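Local atomic coordinates of GH3 beta-N-acetylglucosaminidase (PDB entry 6K5J), a protein that hydrolyses beta-N-acetylglucosaminide bonds, releasing terminal N-acetylglucosamine, as a family 3 glycoside hydrolase. Residues 207-210 and 211-215; 241-244 and 245-248; 252-256 and 257-261; 324-327 and 328-332. All coordinates share one frame; numbering follows the deposited sequence.

Interaction 1: 207-210 and 211-215; sequences RLDR and LELAP
R207 and E212 pair across the junction where helix 205-210 stops and helix 213-222 takes over, in the TIM-barrel domain of the family 3 hydrolase. The arginine meets the carboxylate side-on and nearly coplanar (14° between the planes): NE gives its proton to E212 OE1 at 2.9 Å, and R207 NH2 gives one to E212 OE2 at 2.8 Å. Both oxygens use their syn lone pairs, which fixes the rotation of this buried carboxylate. A bend at chi2 (71°) swings the arginine chain round to it. R207 NH2 also forms a salt bridge to D189, so that one guanidinium serves two carboxylates. L211 lies alongside R207, and its CD2 covers one guanidinium face, 3.4 Å from R207 NE.

Backbone bonds carry the chain through the junction. L211, the first residue to leave helical geometry, still gives its N-H to R207 O at 2.9 Å, an i to i+4 bond. L213 N then reaches back five residues to L208 O, also at 2.9 Å. D209 OD1 is salt-bridged to R205, although L213 CD1 touches it. R210 turns its NE to E206, with which it forms a salt bridge, and its NH1 to O of V535, the C-terminal residue. L208 CD2 packs against the glutamate's end, 3.7 Å from E212 OE1, the same oxygen that R207 NE holds.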
loop_
_atom_site.group_PDB
_atom_site.type_symbol
_atom_site.label_atom_id
_atom_site.label_comp_id
_atom_site.label_asym_id
_atom_site.label_seq_id
_atom_site.Cartn_x
_atom_site.Cartn_y
_atom_site.Cartn_z
ATOM N N ARG A 207 21.543 14.318 0.162
ATOM C CA ARG A 207 20.107 14.388 -0.039
ATOM C C ARG A 207 19.427 13.147 0.528
ATOM O O ARG A 207 18.389 13.254 1.192
ATOM C CB ARG A 207 19.817 14.589 -1.528
ATOM C CG ARG A 207 18.591 13.891 -2.034
ATOM C CD ARG A 207 17.286 14.499 -1.550
ATOM N NE ARG A 207 16.242 13.636 -2.078
ATOM C CZ ARG A 207 15.657 13.821 -3.253
ATOM N NH1 ARG A 207 15.966 14.884 -3.992
ATOM N NH2 ARG A 207 14.745 12.959 -3.673
ATOM N N LEU A 208 20.026 11.963 0.320
ATOM C CA LEU A 208 19.459 10.744 0.889
ATOM C C LEU A 208 19.430 10.812 2.411
ATOM O O LEU A 208 18.469 10.353 3.039
ATOM C CB LEU A 208 20.250 9.515 0.419
ATOM C CG LEU A 208 20.326 9.268 -1.093
ATOM C CD1 LEU A 208 21.153 8.021 -1.418
ATOM C CD2 LEU A 208 18.917 9.162 -1.702
ATOM N N ASP A 209 20.475 11.383 3.024
ATOM C CA ASP A 209 20.529 11.463 4.483
ATOM C C ASP A 209 19.434 12.366 5.039
ATOM O O ASP A 209 18.879 12.091 6.110
ATOM C CB ASP A 209 21.892 11.987 4.947
ATOM C CG ASP A 209 22.997 10.969 4.790
ATOM O OD1 ASP A 209 22.699 9.769 4.650
ATOM O OD2 ASP A 209 24.175 11.378 4.805
ATOM N N ARG A 210 19.126 13.456 4.351
ATOM C CA ARG A 210 18.164 14.400 4.901
ATOM C C ARG A 210 16.731 14.103 4.487
ATOM O O ARG A 210 15.798 14.592 5.134
ATOM C CB ARG A 210 18.515 15.826 4.488
ATOM C CG ARG A 210 18.185 16.166 3.065
ATOM C CD ARG A 210 18.439 17.648 2.786
ATOM N NE ARG A 210 18.921 17.831 1.424
ATOM C CZ ARG A 210 18.133 17.966 0.366
ATOM N NH1 ARG A 210 16.810 17.963 0.510
ATOM N NH2 ARG A 210 18.670 18.109 -0.837
ATOM N N LEU A 211 16.534 13.322 3.434
ATOM C CA LEU A 211 15.179 13.059 2.964
ATOM C C LEU A 211 14.865 11.567 3.056
ATOM O O LEU A 211 14.316 11.118 4.069
ATOM C CB LEU A 211 15.002 13.587 1.538
ATOM C CG LEU A 211 13.521 13.649 1.121
ATOM C CD1 LEU A 211 12.772 14.651 1.985
ATOM C CD2 LEU A 211 13.363 13.980 -0.360
ATOM N N GLU A 212 15.257 10.801 2.029
ATOM C CA GLU A 212 14.878 9.389 1.891
ATOM C C GLU A 212 15.077 8.593 3.182
ATOM O O GLU A 212 14.163 7.906 3.649
ATOM C CB GLU A 212 15.692 8.749 0.759
ATOM C CG GLU A 212 15.094 8.890 -0.653
ATOM C CD GLU A 212 15.247 10.288 -1.258
ATOM O OE1 GLU A 212 15.951 11.136 -0.673
ATOM O OE2 GLU A 212 14.661 10.538 -2.335
ATOM N N LEU A 213 16.276 8.662 3.767
ATOM C CA LEU A 213 16.623 7.796 4.895
ATOM C C LEU A 213 15.979 8.213 6.216
ATOM O O LEU A 213 15.859 7.374 7.120
ATOM C CB LEU A 213 18.149 7.756 5.067
ATOM C CG LEU A 213 18.893 7.015 3.945
ATOM C CD1 LEU A 213 20.402 7.255 4.035
ATOM C CD2 LEU A 213 18.590 5.521 3.988
ATOM N N ALA A 214 15.579 9.479 6.350
ATOM C CA ALA A 214 15.194 10.010 7.659
ATOM C C ALA A 214 14.043 9.249 8.313
ATOM O O ALA A 214 14.158 8.908 9.503
ATOM C CB ALA A 214 14.880 11.510 7.533
ATOM N N PRO A 215 12.924 8.961 7.638
ATOM C CA PRO A 215 11.857 8.224 8.336
ATOM C C PRO A 215 12.242 6.794 8.667
ATOM O O PRO A 215 11.806 6.278 9.707
ATOM C CB PRO A 215 10.669 8.296 7.359
ATOM C CG PRO A 215 11.276 8.554 6.038
ATOM C CD PRO A 215 12.515 9.371 6.284
#

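Interaction 2: 241-244 and 245-248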
loop_
_atom_site.group_PDB
_atom_site.type_symbol
_atom_site.label_atom_id
_atom_site.label_comp_id
_atom_site.label_asym_id
_atom_site.label_seq_id
_atom_site.Cartn_x
_atom_site.Cartn_y
_atom_site.Cartn_z
ATOM N N LYS A 241 25.671 -1.657 -10.918
ATOM C CA LYS A 241 24.284 -1.668 -11.386
ATOM C C LYS A 241 23.517 -2.774 -10.656
ATOM O O LYS A 241 23.111 -3.795 -11.221
ATOM C CB LYS A 241 24.223 -1.835 -12.897
ATOM C CG LYS A 241 22.941 -1.300 -13.515
ATOM C CD LYS A 241 22.778 -1.725 -14.968
ATOM C CE LYS A 241 22.481 -0.517 -15.855
ATOM N NZ LYS A 241 22.714 -0.814 -17.300
ATOM N N LEU A 242 23.338 -2.554 -9.356
ATOM C CA LEU A 242 22.588 -3.463 -8.490
ATOM C C LEU A 242 21.520 -2.652 -7.769
ATOM O O LEU A 242 21.855 -1.656 -7.095
ATOM C CB LEU A 242 23.498 -4.154 -7.472
ATOM C CG LEU A 242 24.566 -5.115 -7.994
ATOM C CD1 LEU A 242 25.550 -5.461 -6.876
ATOM C CD2 LEU A 242 23.911 -6.362 -8.552
ATOM N N PRO A 243 20.247 -3.021 -7.860
ATOM C CA PRO A 243 19.235 -2.337 -7.044
ATOM C C PRO A 243 19.492 -2.597 -5.565
ATOM O O PRO A 243 20.224 -3.517 -5.191
ATOM C CB PRO A 243 17.917 -2.964 -7.510
ATOM C CG PRO A 243 18.300 -4.313 -8.009
ATOM C CD PRO A 243 19.695 -4.184 -8.579
ATOM N N ALA A 244 18.884 -1.759 -4.719
ATOM C CA ALA A 244 19.098 -1.872 -3.278
ATOM C C ALA A 244 18.863 -3.296 -2.787
ATOM O O ALA A 244 19.593 -3.789 -1.924
ATOM C CB ALA A 244 18.182 -0.899 -2.533
ATOM N N THR A 245 17.850 -3.973 -3.340
ATOM C CA THR A 245 17.540 -5.349 -2.962
ATOM C C THR A 245 18.735 -6.282 -3.113
ATOM O O THR A 245 18.867 -7.243 -2.350
ATOM C CB THR A 245 16.383 -5.862 -3.824
ATOM O OG1 THR A 245 15.253 -5.007 -3.637
ATOM C CG2 THR A 245 16.000 -7.298 -3.454
ATOM N N LEU A 246 19.597 -6.034 -4.097
ATOM C CA LEU A 246 20.725 -6.905 -4.400
ATOM C C LEU A 246 22.075 -6.283 -4.053
ATOM O O LEU A 246 23.110 -6.796 -4.491
ATOM C CB LEU A 246 20.696 -7.294 -5.885
ATOM C CG LEU A 246 19.364 -7.860 -6.383
ATOM C CD1 LEU A 246 19.461 -8.331 -7.834
ATOM C CD2 LEU A 246 18.877 -9.004 -5.485
ATOM N N SER A 247 22.098 -5.208 -3.273
ATOM C CA SER A 247 23.313 -4.439 -3.021
ATOM C C SER A 247 23.780 -4.622 -1.584
ATOM O O SER A 247 23.094 -4.195 -0.644
ATOM C CB SER A 247 23.071 -2.957 -3.288
ATOM O OG SER A 247 24.100 -2.183 -2.709
ATOM N N SER A 248 24.961 -5.226 -1.404
ATOM C CA SER A 248 25.506 -5.287 -0.051
ATOM C C SER A 248 25.816 -3.892 0.480
ATOM O O SER A 248 25.716 -3.661 1.687
ATOM C CB SER A 248 26.746 -6.193 -0.009
ATOM O OG SER A 248 27.711 -5.785 -0.959
#
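P243 and L246 make the compact part of this turn. The proline ring sets its CG 4.0 Å from L246 CG, the two side chains meeting at a slant, and L246 N bonds to P243 O at 2.8 Å. One step on, S247 N reaches A244 O at 3.2 Å. In both bonds the donor stands well above the carbonyl plane, by 47° and 70°, consistent with the tight i to i+3 winding. On the buried side, T245 OG1 is hydrogen-bonded to T229 OG1 and H231 ND1, and so joins the turn to the end of strand 226-229.

L242 is the looser member. Partly exposed, it has no polar link to the second segment: its CD1 rests 3.7 Å from L246 O, and its CD2 comes no nearer than 4.3 Å to L246 CB. Q287 of helix 281-291 touches both leucines.

S247 closes the turn. With OG anti to the backbone N (chi1 164°), its hydroxyl extends to V250 N and is also bonded to E238, while S247 CB sits 3.5 Å from P243 O. Two successive i to i+3 bonds make a short 3-10 turn, and S247, whose side chain caps V250 N, leads from it into helix 249-258.

Interaction 3: 252-256 and 257-261; sequences EGLLR and GELGY
Y261 and R256 are joined at the C-terminal end of helix 249-258, with L255 packed beside the tyrosine. The arginine, bent at chi2 (-118°), curls back over the chain that follows the helix. R256 NH1 bonds to Y261 O at 3.2 Å; the acceptor lies near the guanidinium plane, but the nitrogen stands 43° above the carbonyl plane, away from the lone pairs. The same NH1 also serves G263 O, while R256 NH2 has its strongest partner in D294. A water donates to R256 O and, weakly, to Y261 O.

Y261 comes alongside L255, both side chains pointing the same way. L255 CD1 lies 3.5 Å from Y261 CB and meets the ring at a slant. Y261 N also bonds to L255 O at 3.0 Å, a reach of six residues made possible by the turn at G260, whose phi is positive. Y261 OH is bonded to V224 O, and I220 of helix 213-222 touches tyrosine and leucine alike.

Earlier in the helix the winding is wide. E258 N bonds to G253 O and L259 N to L254 O, each at 2.8 Å and each five residues back, as in a pi-type turn. L254 CD1 packs 3.9 Å from L259 CD1.

The arginine thus binds the carbonyls of Y261, G263 and G292 and the carboxylate of D294; the outgoing chain is held by polar bonds at the helix end and by apolar packing beside it, which should fix its path toward strand 264-266.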
loop_
_atom_site.group_PDB
_atom_site.type_symbol
_atom_site.label_atom_id
_atom_site.label_comp_id
_atom_site.label_asym_id
_atom_site.label_seq_id
_atom_site.Cartn_x
_atom_site.Cartn_y
_atom_site.Cartn_z
ATOM N N GLU A 252 23.850 -4.550 3.812
ATOM C CA GLU A 252 24.843 -4.782 4.860
ATOM C C GLU A 252 25.520 -3.484 5.266
ATOM O O GLU A 252 25.757 -3.242 6.454
ATOM C CB GLU A 252 25.903 -5.794 4.409
ATOM C CG GLU A 252 25.460 -7.251 4.412
ATOM C CD GLU A 252 25.068 -7.794 5.784
ATOM O OE1 GLU A 252 25.346 -7.140 6.814
ATOM O OE2 GLU A 252 24.480 -8.904 5.826
ATOM N N GLY A 253 25.856 -2.647 4.295
ATOM C CA GLY A 253 26.592 -1.433 4.582
ATOM C C GLY A 253 25.753 -0.375 5.260
ATOM O O GLY A 253 26.029 0.022 6.394
ATOM N N LEU A 254 24.701 0.071 4.576
ATOM C CA LEU A 254 23.949 1.226 5.045
ATOM C C LEU A 254 22.911 0.835 6.093
ATOM O O LEU A 254 22.878 1.412 7.185
ATOM C CB LEU A 254 23.303 1.920 3.847
ATOM C CG LEU A 254 22.349 3.092 4.049
ATOM C CD1 LEU A 254 23.046 4.241 4.753
ATOM C CD2 LEU A 254 21.812 3.536 2.690
ATOM N N LEU A 255 22.053 -0.143 5.780
ATOM C CA LEU A 255 20.965 -0.498 6.691
ATOM C C LEU A 255 21.488 -1.206 7.941
ATOM O O LEU A 255 21.148 -0.829 9.068
ATOM C CB LEU A 255 19.949 -1.381 5.964
ATOM C CG LEU A 255 18.749 -1.917 6.756
ATOM C CD1 LEU A 255 18.017 -0.790 7.499
ATOM C CD2 LEU A 255 17.790 -2.618 5.781
ATOM N N ARG A 256 22.277 -2.264 7.758
ATOM C CA ARG A 256 22.790 -3.022 8.895
ATOM C C ARG A 256 23.954 -2.308 9.570
ATOM O O ARG A 256 24.054 -2.308 10.800
ATOM C CB ARG A 256 23.234 -4.411 8.439
ATOM C CG ARG A 256 22.139 -5.193 7.726
ATOM C CD ARG A 256 21.819 -6.420 8.498
ATOM N NE ARG A 256 20.892 -7.300 7.804
ATOM C CZ ARG A 256 19.688 -7.608 8.265
ATOM N NH1 ARG A 256 19.266 -7.080 9.412
ATOM N NH2 ARG A 256 18.915 -8.442 7.587
ATOM N N GLY A 257 24.843 -1.718 8.786
ATOM C CA GLY A 257 26.041 -1.111 9.333
ATOM C C GLY A 257 25.801 0.293 9.840
ATOM O O GLY A 257 25.795 0.519 11.053
ATOM N N GLU A 258 25.591 1.239 8.919
ATOM C CA GLU A 258 25.437 2.634 9.315
ATOM C C GLU A 258 24.231 2.826 10.224
ATOM O O GLU A 258 24.303 3.578 11.202
ATOM C CB GLU A 258 25.312 3.530 8.084
ATOM C CG GLU A 258 26.554 3.580 7.195
ATOM C CD GLU A 258 26.483 4.700 6.172
ATOM O OE1 GLU A 258 26.048 5.810 6.531
ATOM O OE2 GLU A 258 26.858 4.481 5.004
ATOM N N LEU A 259 23.108 2.175 9.909
ATOM C CA LEU A 259 21.872 2.362 10.654
ATOM C C LEU A 259 21.688 1.340 11.767
ATOM O O LEU A 259 20.744 1.468 12.556
ATOM C CB LEU A 259 20.665 2.325 9.692
ATOM C CG LEU A 259 20.327 3.594 8.895
ATOM C CD1 LEU A 259 21.533 4.354 8.363
ATOM C CD2 LEU A 259 19.365 3.293 7.746
ATOM N N GLY A 260 22.559 0.337 11.853
ATOM C CA GLY A 260 22.516 -0.606 12.960
ATOM C C GLY A 260 21.311 -1.527 12.998
ATOM O O GLY A 260 20.981 -2.063 14.057
ATOM N N TYR A 261 20.633 -1.728 11.879
ATOM C CA TYR A 261 19.410 -2.517 11.899
ATOM C C TYR A 261 19.734 -4.007 11.921
ATOM O O TYR A 261 20.351 -4.524 10.989
ATOM C CB TYR A 261 18.538 -2.188 10.695
ATOM C CG TYR A 261 17.188 -2.841 10.802
ATOM C CD1 TYR A 261 16.350 -2.547 11.867
ATOM C CD2 TYR A 261 16.771 -3.789 9.871
ATOM C CE1 TYR A 261 15.098 -3.148 11.986
ATOM C CE2 TYR A 261 15.527 -4.397 9.978
ATOM C CZ TYR A 261 14.698 -4.070 11.035
ATOM O OH TYR A 261 13.467 -4.667 11.151
HETATM O O HOH W 1 23.508 -5.107 12.172
#

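Interaction 4: 324-327 and 328-332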
loop_
_atom_site.group_PDB
_atom_site.type_symbol
_atom_site.label_atom_id
_atom_site.label_comp_id
_atom_site.label_asym_id
_atom_site.label_seq_id
_atom_site.Cartn_x
_atom_site.Cartn_y
_atom_site.Cartn_z
ATOM N N GLU A 324 27.239 -19.657 8.810
ATOM C CA GLU A 324 26.903 -18.562 9.716
ATOM C C GLU A 324 25.897 -17.609 9.076
ATOM O O GLU A 324 24.955 -17.155 9.733
ATOM C CB GLU A 324 28.172 -17.809 10.132
ATOM C CG GLU A 324 27.946 -16.634 11.101
ATOM C CD GLU A 324 27.516 -15.332 10.418
ATOM O OE1 GLU A 324 27.908 -15.078 9.251
ATOM O OE2 GLU A 324 26.777 -14.556 11.057
ATOM N N ARG A 325 26.091 -17.290 7.796
ATOM C CA ARG A 325 25.208 -16.341 7.126
ATOM C C ARG A 325 23.761 -16.813 7.163
ATOM O O ARG A 325 22.858 -16.046 7.519
ATOM C CB ARG A 325 25.672 -16.118 5.687
ATOM C CG ARG A 325 24.799 -15.150 4.905
ATOM C CD ARG A 325 24.813 -13.732 5.493
ATOM N NE ARG A 325 23.765 -12.926 4.867
ATOM C CZ ARG A 325 22.490 -12.949 5.247
ATOM N NH1 ARG A 325 22.119 -13.709 6.265
ATOM N NH2 ARG A 325 21.587 -12.205 4.615
ATOM N N ILE A 326 23.527 -18.087 6.835
ATOM C CA ILE A 326 22.176 -18.642 6.870
ATOM C C ILE A 326 21.606 -18.593 8.280
ATOM O O ILE A 326 20.450 -18.194 8.486
ATOM C CB ILE A 326 22.170 -20.083 6.332
ATOM C CG1 ILE A 326 22.513 -20.096 4.844
ATOM C CG2 ILE A 326 20.809 -20.699 6.557
ATOM C CD1 ILE A 326 21.331 -19.746 3.945
ATOM N N ASP A 327 22.396 -19.038 9.270
ATOM C CA ASP A 327 21.947 -18.998 10.662
ATOM C C ASP A 327 21.637 -17.576 11.113
ATOM O O ASP A 327 20.761 -17.378 11.956
ATOM C CB ASP A 327 23.003 -19.595 11.602
ATOM C CG ASP A 327 23.171 -21.097 11.443
ATOM O OD1 ASP A 327 22.227 -21.778 10.994
ATOM O OD2 ASP A 327 24.260 -21.600 11.801
ATOM N N ARG A 328 22.385 -16.591 10.611
ATOM C CA ARG A 328 22.130 -15.198 10.967
ATOM C C ARG A 328 20.699 -14.796 10.615
ATOM O O ARG A 328 19.974 -14.256 11.457
ATOM C CB ARG A 328 23.145 -14.289 10.269
ATOM C CG ARG A 328 23.303 -12.905 10.876
ATOM C CD ARG A 328 24.051 -11.968 9.918
ATOM N NE ARG A 328 25.325 -12.550 9.500
ATOM C CZ ARG A 328 26.012 -12.160 8.430
ATOM N NH1 ARG A 328 25.558 -11.174 7.674
ATOM N NH2 ARG A 328 27.154 -12.762 8.113
ATOM N N SER A 329 20.271 -15.067 9.374
ATOM C CA SER A 329 18.900 -14.734 8.974
ATOM C C SER A 329 17.877 -15.584 9.705
ATOM O O SER A 329 16.832 -15.079 10.125
ATOM C CB SER A 329 18.712 -14.893 7.462
ATOM O OG SER A 329 19.449 -13.919 6.748
ATOM N N VAL A 330 18.133 -16.886 9.830
ATOM C CA VAL A 330 17.200 -17.747 10.558
ATOM C C VAL A 330 16.989 -17.225 11.972
ATOM O O VAL A 330 15.864 -17.206 12.482
ATOM C CB VAL A 330 17.708 -19.204 10.562
ATOM C CG1 VAL A 330 16.923 -20.047 11.570
ATOM C CG2 VAL A 330 17.603 -19.804 9.160
ATOM N N GLY A 331 18.066 -16.774 12.625
ATOM C CA GLY A 331 17.932 -16.257 13.977
ATOM C C GLY A 331 17.031 -15.039 14.051
ATOM O O GLY A 331 16.213 -14.914 14.966
ATOM N N ARG A 332 17.163 -14.129 13.087
ATOM C CA ARG A 332 16.310 -12.945 13.080
ATOM C C ARG A 332 14.853 -13.314 12.832
ATOM O O ARG A 332 13.952 -12.754 13.466
ATOM C CB ARG A 332 16.795 -11.955 12.025
ATOM C CG ARG A 332 18.217 -11.467 12.220
ATOM C CD ARG A 332 18.557 -10.490 11.111
ATOM N NE ARG A 332 19.870 -9.868 11.246
ATOM C CZ ARG A 332 20.868 -9.994 10.369
ATOM N NH1 ARG A 332 20.723 -10.732 9.267
ATOM N NH2 ARG A 332 22.015 -9.355 10.584
#
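R328 carries an aliphatic group on one guanidinium face and a carboxylate at its edge: R325 CD sits 3.3 Å above the plane, toward the rim, and E324 approaches edge-on. The carboxylate is gripped side-on, R328 NH2 to E324 OE1 at 2.7 Å and R328 NE to E324 OE2 at 2.9 Å, with the two planes 24° apart. R325 turns its own guanidinium edge to the serine, R325 NH1 bonding to S329 OG at 2.7 Å, almost straight at 169°. The flat group of R332 has R328 CG over one face, 3.4 Å from its plane.

R325 gets down to S329 with CG anti to the backbone N (179°) and a bend at chi2. S329 OG in turn is bonded to D294, which also pairs with R332 NH1. R328 NH1 pairs with E252 and R332 NE with D262, which probably offsets the like charges where R325 NE comes 3.8 Å from R328 NH1.

Regular alpha-helical bonds run along the backbone, among them V330 N to I326 O at 3.0 Å. I326 and V330 pack on K16 of helix 13-19, and D327 is salt-bridged to that lysine. Helix 323-339 therefore lies between helix 13-19 and, on its arginine side, helix 249-258, with R325 NH2 bonded to V289 O in the last turn of helix 281-291.

The four contacts follow one another along the chain and all are local; the first three shape a junction, a loop and a helix end, the fourth lies within one helix, and none nests or crosses. Interaction 1 turns helix 205-210 into helix 213-222, ahead of strand 226-229. Interaction 2 shapes the loop from that strand to helix 249-258, and interaction 3 finishes this helix before strand 264-266, completing a beta-alpha-beta unit. Interaction 4 lies in helix 323-339. Interaction 3 is the hub: L213 of interaction 1 packs on its L254, S248 O of interaction 2 probably accepts a bond from its G253 N, and its E252 forms a salt bridge with R328 of interaction 4.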